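Local coordinates for putative hydrogenase expression/formation protein hupG (Rhodopseudomonas palustris, PDB 2QSI), which is of unknown function but probably takes part in hydrogenase expression or maturation as a thioredoxin-like protein of the HupG/HyaE family, at residues A[20-25]-A[75-80]; A[33-38]-A[66-71]; A[37-42]-A[91-96]. One frame throughout, in Å; residues are numbered along the deposited sequence.

Contact 1: A[20-25]-A[75-80]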
loop_
_atom_site.group_PDB
_atom_site.type_symbol
_atom_site.label_atom_id
_atom_site.label_comp_id
_atom_site.label_asym_id
_atom_site.label_seq_id
_atom_site.Cartn_x
_atom_site.Cartn_y
_atom_site.Cartn_z
ATOM N N VAL A 20 16.877 5.910 2.354
ATOM C CA VAL A 20 16.357 5.175 1.209
ATOM C C VAL A 20 16.401 5.961 -0.107
ATOM O O VAL A 20 16.358 7.190 -0.127
ATOM C CB VAL A 20 14.883 4.705 1.418
ATOM C CG1 VAL A 20 14.788 3.692 2.573
ATOM C CG2 VAL A 20 13.925 5.893 1.575
ATOM N N ASP A 21 16.455 5.216 -1.199
ATOM C CA ASP A 21 16.392 5.788 -2.537
ATOM C C ASP A 21 15.329 5.099 -3.369
ATOM O O ASP A 21 14.605 4.237 -2.873
ATOM C CB ASP A 21 17.782 5.759 -3.219
ATOM C CG ASP A 21 18.296 4.356 -3.496
ATOM O OD1 ASP A 21 17.520 3.386 -3.644
ATOM O OD2 ASP A 21 19.530 4.212 -3.592
ATOM N N GLU A 22 15.215 5.491 -4.636
ATOM C CA GLU A 22 14.207 4.883 -5.524
ATOM C C GLU A 22 14.452 3.378 -5.710
ATOM O O GLU A 22 13.522 2.636 -5.980
ATOM C CB GLU A 22 14.105 5.637 -6.870
ATOM C CG GLU A 22 13.269 6.923 -6.792
ATOM C CD GLU A 22 13.454 7.862 -7.981
ATOM O OE1 GLU A 22 14.590 8.323 -8.215
ATOM O OE2 GLU A 22 12.459 8.145 -8.685
ATOM N N ALA A 23 15.691 2.920 -5.518
ATOM C CA ALA A 23 16.017 1.487 -5.635
ATOM C C ALA A 23 15.652 0.663 -4.401
ATOM O O ALA A 23 15.328 -0.525 -4.529
ATOM C CB ALA A 23 17.506 1.309 -5.949
ATOM N N THR A 24 15.713 1.277 -3.219
ATOM C CA THR A 24 15.522 0.558 -1.948
ATOM C C THR A 24 14.239 0.880 -1.177
ATOM O O THR A 24 13.895 0.151 -0.245
ATOM C CB THR A 24 16.707 0.780 -0.980
ATOM O OG1 THR A 24 16.729 2.144 -0.516
ATOM C CG2 THR A 24 18.016 0.441 -1.655
ATOM N N VAL A 25 13.523 1.942 -1.546
ATOM C CA VAL A 25 12.311 2.320 -0.789
ATOM C C VAL A 25 11.153 1.297 -0.887
ATOM O O VAL A 25 10.482 1.030 0.118
ATOM C CB VAL A 25 11.801 3.749 -1.169
ATOM C CG1 VAL A 25 11.289 3.776 -2.616
ATOM C CG2 VAL A 25 10.723 4.229 -0.193
ATOM N N ALA A 75 18.827 12.343 -1.595
ATOM C CA ALA A 75 18.626 13.611 -2.319
ATOM C C ALA A 75 18.207 13.393 -3.787
ATOM O O ALA A 75 17.306 14.048 -4.304
ATOM C CB ALA A 75 19.904 14.443 -2.262
ATOM N N GLU A 76 18.850 12.449 -4.447
ATOM C CA GLU A 76 18.559 12.180 -5.868
ATOM C C GLU A 76 17.175 11.547 -6.064
ATOM O O GLU A 76 16.598 11.643 -7.162
ATOM C CB GLU A 76 19.656 11.333 -6.544
ATOM C CG GLU A 76 20.374 10.331 -5.668
ATOM C CD GLU A 76 21.369 11.014 -4.709
ATOM O OE1 GLU A 76 21.058 11.072 -3.509
ATOM O OE2 GLU A 76 22.431 11.534 -5.155
ATOM N N ALA A 77 16.634 10.944 -4.990
ATOM C CA ALA A 77 15.309 10.299 -4.989
ATOM C C ALA A 77 14.146 11.255 -4.723
ATOM O O ALA A 77 12.965 10.888 -4.905
ATOM C CB ALA A 77 15.288 9.197 -3.955
ATOM N N GLU A 78 14.470 12.468 -4.283
ATOM C CA GLU A 78 13.458 13.422 -3.868
ATOM C C GLU A 78 12.396 13.685 -4.932
ATOM O O GLU A 78 11.221 13.584 -4.648
ATOM C CB GLU A 78 14.084 14.731 -3.410
ATOM C CG GLU A 78 14.842 14.569 -2.114
ATOM C CD GLU A 78 15.681 15.751 -1.738
ATOM O OE1 GLU A 78 15.809 16.716 -2.542
ATOM O OE2 GLU A 78 16.243 15.703 -0.634
ATOM N N ARG A 79 12.801 14.026 -6.147
ATOM C CA ARG A 79 11.830 14.447 -7.144
ATOM C C ARG A 79 10.812 13.344 -7.419
ATOM O O ARG A 79 9.594 13.573 -7.383
ATOM C CB ARG A 79 12.536 14.867 -8.431
ATOM C CG ARG A 79 11.595 15.544 -9.435
ATOM C CD ARG A 79 12.298 16.659 -10.214
ATOM N NE ARG A 79 12.785 17.718 -9.305
ATOM C CZ ARG A 79 14.027 17.845 -8.822
ATOM N NH1 ARG A 79 14.994 16.979 -9.134
ATOM N NH2 ARG A 79 14.316 18.865 -8.014
ATOM N N GLY A 80 11.310 12.148 -7.683
ATOM C CA GLY A 80 10.447 11.018 -7.990
ATOM C C GLY A 80 9.590 10.561 -6.812
ATOM O O GLY A 80 8.439 10.188 -6.990
#

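Contact 2: A[33-38]-A[66-71]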
loop_
_atom_site.group_PDB
_atom_site.type_symbol
_atom_site.label_atom_id
_atom_site.label_comp_id
_atom_site.label_asym_id
_atom_site.label_seq_id
_atom_site.Cartn_x
_atom_site.Cartn_y
_atom_site.Cartn_z
ATOM N N GLY A 33 6.056 -3.740 8.240
ATOM C CA GLY A 33 5.015 -4.122 9.182
ATOM C C GLY A 33 4.539 -2.981 10.073
ATOM O O GLY A 33 3.906 -3.203 11.115
ATOM N N LYS A 34 4.833 -1.759 9.653
ATOM C CA LYS A 34 4.532 -0.579 10.428
ATOM C C LYS A 34 4.160 0.478 9.434
ATOM O O LYS A 34 4.448 0.329 8.249
ATOM C CB LYS A 34 5.747 -0.143 11.214
ATOM C CG LYS A 34 6.131 -1.116 12.381
ATOM C CD LYS A 34 7.053 -0.486 13.387
ATOM C CE LYS A 34 7.526 -1.500 14.456
ATOM N NZ LYS A 34 8.614 -0.876 15.264
ATOM N N ILE A 35 3.564 1.549 9.914
ATOM C CA ILE A 35 3.337 2.746 9.083
ATOM C C ILE A 35 4.703 3.429 8.954
ATOM O O ILE A 35 5.449 3.556 9.939
ATOM C CB ILE A 35 2.296 3.695 9.740
ATOM C CG1 ILE A 35 0.861 3.088 9.769
ATOM C CG2 ILE A 35 2.262 5.059 9.075
ATOM C CD1 ILE A 35 0.472 2.441 8.525
ATOM N N VAL A 36 5.027 3.821 7.731
ATOM C CA VAL A 36 6.278 4.442 7.417
ATOM C C VAL A 36 6.194 5.960 7.370
ATOM O O VAL A 36 5.303 6.539 6.769
ATOM C CB VAL A 36 6.812 3.873 6.079
ATOM C CG1 VAL A 36 8.125 4.595 5.678
ATOM C CG2 VAL A 36 7.005 2.311 6.243
ATOM N N VAL A 37 7.161 6.603 8.009
ATOM C CA VAL A 37 7.305 8.041 7.928
ATOM C C VAL A 37 8.535 8.332 7.045
ATOM O O VAL A 37 9.694 8.044 7.432
ATOM C CB VAL A 37 7.461 8.662 9.304
ATOM C CG1 VAL A 37 7.514 10.208 9.199
ATOM C CG2 VAL A 37 6.292 8.238 10.219
ATOM N N LEU A 38 8.284 8.880 5.861
ATOM C CA LEU A 38 9.357 9.248 4.960
ATOM C C LEU A 38 9.645 10.707 5.158
ATOM O O LEU A 38 8.732 11.533 5.073
ATOM C CB LEU A 38 8.979 9.041 3.496
ATOM C CG LEU A 38 8.698 7.621 3.031
ATOM C CD1 LEU A 38 8.260 7.665 1.544
ATOM C CD2 LEU A 38 9.872 6.715 3.333
ATOM N N GLY A 66 5.592 1.196 18.476
ATOM C CA GLY A 66 5.292 -0.011 17.729
ATOM C C GLY A 66 4.580 0.276 16.422
ATOM O O GLY A 66 4.371 -0.621 15.607
ATOM N N ARG A 67 4.207 1.537 16.223
ATOM C CA ARG A 67 3.316 1.914 15.109
ATOM C C ARG A 67 4.050 2.428 13.877
ATOM O O ARG A 67 3.543 2.269 12.778
ATOM C CB ARG A 67 2.299 2.969 15.549
ATOM C CG ARG A 67 1.288 2.530 16.634
ATOM C CD ARG A 67 0.410 1.346 16.233
ATOM N NE ARG A 67 -0.483 1.526 15.058
ATOM C CZ ARG A 67 -1.683 2.135 15.072
ATOM N NH1 ARG A 67 -2.182 2.693 16.182
ATOM N NH2 ARG A 67 -2.407 2.173 13.958
ATOM N N LEU A 68 5.251 2.963 14.070
ATOM C CA LEU A 68 5.934 3.754 13.030
ATOM C C LEU A 68 7.386 3.345 12.860
ATOM O O LEU A 68 8.034 2.849 13.810
ATOM C CB LEU A 68 5.911 5.232 13.421
ATOM C CG LEU A 68 4.554 5.852 13.677
ATOM C CD1 LEU A 68 4.738 7.288 14.218
ATOM C CD2 LEU A 68 3.699 5.781 12.399
ATOM N N VAL A 69 7.903 3.621 11.669
ATOM C CA VAL A 69 9.308 3.472 11.359
ATOM C C VAL A 69 9.672 4.577 10.389
ATOM O O VAL A 69 8.827 5.010 9.598
ATOM C CB VAL A 69 9.630 2.114 10.759
ATOM C CG1 VAL A 69 8.979 1.956 9.420
ATOM C CG2 VAL A 69 11.145 1.953 10.625
ATOM N N ALA A 70 10.889 5.100 10.504
ATOM C CA ALA A 70 11.277 6.261 9.699
ATOM C C ALA A 70 12.367 5.915 8.709
ATOM O O ALA A 70 13.199 5.032 8.942
ATOM C CB ALA A 70 11.745 7.442 10.604
ATOM N N ALA A 71 12.367 6.623 7.608
ATOM C CA ALA A 71 13.463 6.630 6.656
ATOM C C ALA A 71 13.567 8.017 6.025
ATOM O O ALA A 71 12.563 8.658 5.718
ATOM C CB ALA A 71 13.265 5.604 5.552
HETATM O O HOH W 1 2.302 -1.851 13.320
HETATM O O HOH W 2 10.358 1.799 14.426
HETATM O O HOH W 3 7.448 1.495 16.052
#

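Contact 3: A[37-42]-A[91-96]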
loop_
_atom_site.group_PDB
_atom_site.type_symbol
_atom_site.label_atom_id
_atom_site.label_comp_id
_atom_site.label_asym_id
_atom_site.label_seq_id
_atom_site.Cartn_x
_atom_site.Cartn_y
_atom_site.Cartn_z
ATOM N N VAL A 37 7.161 6.603 8.009
ATOM C CA VAL A 37 7.305 8.041 7.928
ATOM C C VAL A 37 8.535 8.332 7.045
ATOM O O VAL A 37 9.694 8.044 7.432
ATOM C CB VAL A 37 7.461 8.662 9.304
ATOM C CG1 VAL A 37 7.514 10.208 9.199
ATOM C CG2 VAL A 37 6.292 8.238 10.219
ATOM N N LEU A 38 8.284 8.880 5.861
ATOM C CA LEU A 38 9.357 9.248 4.960
ATOM C C LEU A 38 9.645 10.707 5.158
ATOM O O LEU A 38 8.732 11.533 5.073
ATOM C CB LEU A 38 8.979 9.041 3.496
ATOM C CG LEU A 38 8.698 7.621 3.031
ATOM C CD1 LEU A 38 8.260 7.665 1.544
ATOM C CD2 LEU A 38 9.872 6.715 3.333
ATOM N N PHE A 39 10.919 10.986 5.423
ATOM C CA PHE A 39 11.456 12.318 5.673
ATOM C C PHE A 39 12.119 12.855 4.417
ATOM O O PHE A 39 13.148 12.337 3.976
ATOM C CB PHE A 39 12.466 12.250 6.829
ATOM C CG PHE A 39 13.216 13.517 7.072
ATOM C CD1 PHE A 39 12.611 14.747 6.982
ATOM C CD2 PHE A 39 14.551 13.452 7.487
ATOM C CE1 PHE A 39 13.360 15.925 7.260
ATOM C CE2 PHE A 39 15.260 14.568 7.746
ATOM C CZ PHE A 39 14.662 15.817 7.628
ATOM N N PHE A 40 11.500 13.912 3.873
ATOM C CA PHE A 40 12.080 14.728 2.786
ATOM C C PHE A 40 12.737 15.958 3.390
ATOM O O PHE A 40 12.068 16.846 3.975
ATOM C CB PHE A 40 10.988 15.135 1.808
ATOM C CG PHE A 40 10.372 13.965 1.072
ATOM C CD1 PHE A 40 10.820 13.614 -0.211
ATOM C CD2 PHE A 40 9.371 13.177 1.657
ATOM C CE1 PHE A 40 10.233 12.553 -0.910
ATOM C CE2 PHE A 40 8.841 12.076 0.992
ATOM C CZ PHE A 40 9.286 11.754 -0.284
ATOM N N ARG A 41 14.060 15.962 3.297
ATOM C CA ARG A 41 14.894 16.941 3.967
ATOM C C ARG A 41 15.118 18.160 3.095
ATOM O O ARG A 41 14.536 19.212 3.335
ATOM C CB ARG A 41 16.248 16.298 4.383
ATOM C CG ARG A 41 17.169 17.282 5.101
ATOM C CD ARG A 41 18.591 16.763 5.232
ATOM N NE ARG A 41 18.744 15.647 6.176
ATOM C CZ ARG A 41 18.984 15.750 7.488
ATOM N NH1 ARG A 41 19.132 16.932 8.077
ATOM N NH2 ARG A 41 19.124 14.634 8.185
ATOM N N GLY A 42 15.935 18.001 2.055
ATOM C CA GLY A 42 16.339 19.109 1.224
ATOM C C GLY A 42 17.734 19.650 1.486
ATOM O O GLY A 42 18.354 19.408 2.528
ATOM N N PRO A 91 11.084 21.000 3.653
ATOM C CA PRO A 91 11.039 19.644 4.215
ATOM C C PRO A 91 9.583 19.222 4.463
ATOM O O PRO A 91 8.702 20.080 4.628
ATOM C CB PRO A 91 11.813 19.771 5.531
ATOM C CG PRO A 91 11.727 21.228 5.887
ATOM C CD PRO A 91 11.490 22.015 4.638
ATOM N N SER A 92 9.339 17.919 4.429
ATOM C CA SER A 92 8.052 17.325 4.722
ATOM C C SER A 92 8.255 15.938 5.355
ATOM O O SER A 92 9.273 15.299 5.133
ATOM C CB SER A 92 7.215 17.117 3.420
ATOM O OG SER A 92 6.665 18.336 2.934
ATOM N N LEU A 93 7.247 15.496 6.101
ATOM C CA LEU A 93 7.044 14.077 6.393
ATOM C C LEU A 93 5.871 13.515 5.559
ATOM O O LEU A 93 4.754 14.066 5.593
ATOM C CB LEU A 93 6.736 13.887 7.863
ATOM C CG LEU A 93 7.747 14.458 8.839
ATOM C CD1 LEU A 93 7.328 14.136 10.264
ATOM C CD2 LEU A 93 9.114 13.813 8.540
ATOM N N ALA A 94 6.092 12.419 4.850
ATOM C CA ALA A 94 5.002 11.694 4.195
ATOM C C ALA A 94 4.758 10.423 4.995
ATOM O O ALA A 94 5.686 9.633 5.164
ATOM C CB ALA A 94 5.370 11.349 2.757
ATOM N N VAL A 95 3.511 10.255 5.495
ATOM C CA VAL A 95 3.115 9.097 6.297
ATOM C C VAL A 95 2.427 8.103 5.360
ATOM O O VAL A 95 1.379 8.417 4.755
ATOM C CB VAL A 95 2.220 9.501 7.452
ATOM C CG1 VAL A 95 1.915 8.290 8.343
ATOM C CG2 VAL A 95 2.884 10.632 8.261
ATOM N N VAL A 96 3.006 6.916 5.244
ATOM C CA VAL A 96 2.618 5.962 4.197
ATOM C C VAL A 96 2.242 4.608 4.807
ATOM O O VAL A 96 3.035 4.030 5.544
ATOM C CB VAL A 96 3.770 5.717 3.220
ATOM C CG1 VAL A 96 3.358 4.680 2.185
ATOM C CG2 VAL A 96 4.224 7.016 2.511
#

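Contact 1: A[20-25]-A[75-80]
Glu22 reaches across from the loop 20-25 and lays its side chain against the turn of 77-80 that leads into helix 78-85. With CG anti to its own carbonyl carbon (chi1 -80°) and the chain extended from there on, Glu22 CG passes Ala77 CB at 4.2 Å. The carboxylate then spreads its two oxygens over the turn: Glu22 OE1 stands 3.9 Å from Ala77 CA, and Glu22 OE2 lies 3.6 Å from Gly80 CA. A side chain at Gly80 would point straight into that carboxylate, so the glycine makes room for it. From the opposite segment, the Ala77 methyl points back at the loop backbone, with Ala77 CB 3.8 Å from Glu22 N and 3.9 Å from Asp21 CA. In the thioredoxin-like fold this brings together the connection out of edge strand 18-20, paired with strand 68-73 through Val20, and the start of the helix that follows strand 68-73. The loop is shaped by an Asx motif. Asp21, with chi1 66°, turns OD1 to accept from Thr24 N at 2.8 Å, and Thr24 OG1 answers by accepting from Asp21 N at 3.2 Å in a nearly straight bond (170°). Glu78 points away from the loop, and its OE1 is hydrogen-bonded to a bound dithiothreitol.

Contact 2: A[33-38]-A[66-71]
Strands 35-40 and 68-73, with helix 50-62 between them in the chain, form a beta-alpha-beta unit, and here their first halves run side by side in parallel at an angle of 29°. Four backbone hydrogen bonds set the register, the shortest and straightest from Val37 N to Val69 O (2.8 Å, 174°). The side chains interlock differently on the two faces. On the face of Ile35, Val37, Leu68 and Ala70, the bump is Leu68 CD2, which crosses obliquely to reach Ile35 CB at 3.7 Å and also lies 4.2 Å from Val37 CG2, so one methyl fills the notch between Ile35 and Val37, two residues apart on the same face of strand 35-40. Ala70 is small here, and Ile61 of helix 50-62 lies over it, Val37 and Leu68. On the other face Val36 and Val69 stand side by side, pointing the same way. Val69 holds CG1 in the crowded position between its N and carbonyl carbon (chi1 66°), which sets it 3.8 Å from Val36 CG2; Phe28 of helix 25-30 covers the pair. At the mouth of the ladder, Arg67 turns away to a salt bridge with Asp126 of the second subunit. Lys34, extended beyond CG, lies across the chain entering strand 68-73, with Lys34 CD over the carbonyl oxygens of Gly66 and Leu68, 3.5 Å from Gly66 O. At its tip Lys34 NZ donates to a water at 2.8 Å. An alanine in place of Lys34 would probably lay bare the carbonyls of Gly66 and Leu68 and loosen this water, since every atom from CG to the ammonium would go. The same water donates to Leu68 O at 2.7 Å.

Contact 3: A[37-42]-A[91-96]
Phe40 is held by its backbone in an antiparallel hydrogen-bonded pair with Ser92, accepting from Ser92 N at 3.0 Å through its O and donating to Ser92 O at 2.9 Å through its N. Phe40 CB lies 3.7 Å from Ser92 O. With CG anti to the carbonyl carbon (chi1 -65°), the ring rises from the sheet and turns an edge to the partner strand: Phe40 CD2 passes Ser92 O near the ring plane, and Phe40 CE2 meets Ala94 CB at 4.0 Å. Further out the ring packs on Leu81 and Met82 of helix 78-85, and the Phe40 side chain is about 5 Å from a bound dithiothreitol, probably from the crystallisation liquor. On the other face of the sheet, Leu93 CD2 crosses obliquely to Phe39 CD1 at 3.9 Å. Pro91, preceded by a cis peptide bond, leads into strand 92-106, as the cis-proline does in thioredoxin folds. The 92-96 strand also pairs antiparallel with the second subunit, so the sheet continues across the dimer. Between these two segments, polarity is confined to the backbone ladder and the side chains meet through carbon; the buried Ser92 OG is satisfied by Val89 O, so its hydroxyl should cost the apolar core little.

Contacts 2 and 3 lie on the two sides of strand 35-40, which pairs in parallel with 68-73 and antiparallel with 92-106; their centres are about 11 Å apart and they share Val37 and Leu38. Contact 1 sits beyond the C-terminal ends of strands 18-20 and 68-73 of this four-stranded mixed sheet, about 17 Å between centres from contact 2 and 12 Å from contact 3. Along the chain, contact 2 is nested within the loop closed by contact 1, whereas contacts 1 and 3 alternate. Helix 78-85 brings contacts 1 and 3 together beside the dithiothreitol pocket, to which Glu78 and Gly42 contribute. Contacts 2 and 3 both touch the second subunit, linking the core of the thioredoxin-like fold to the dimer.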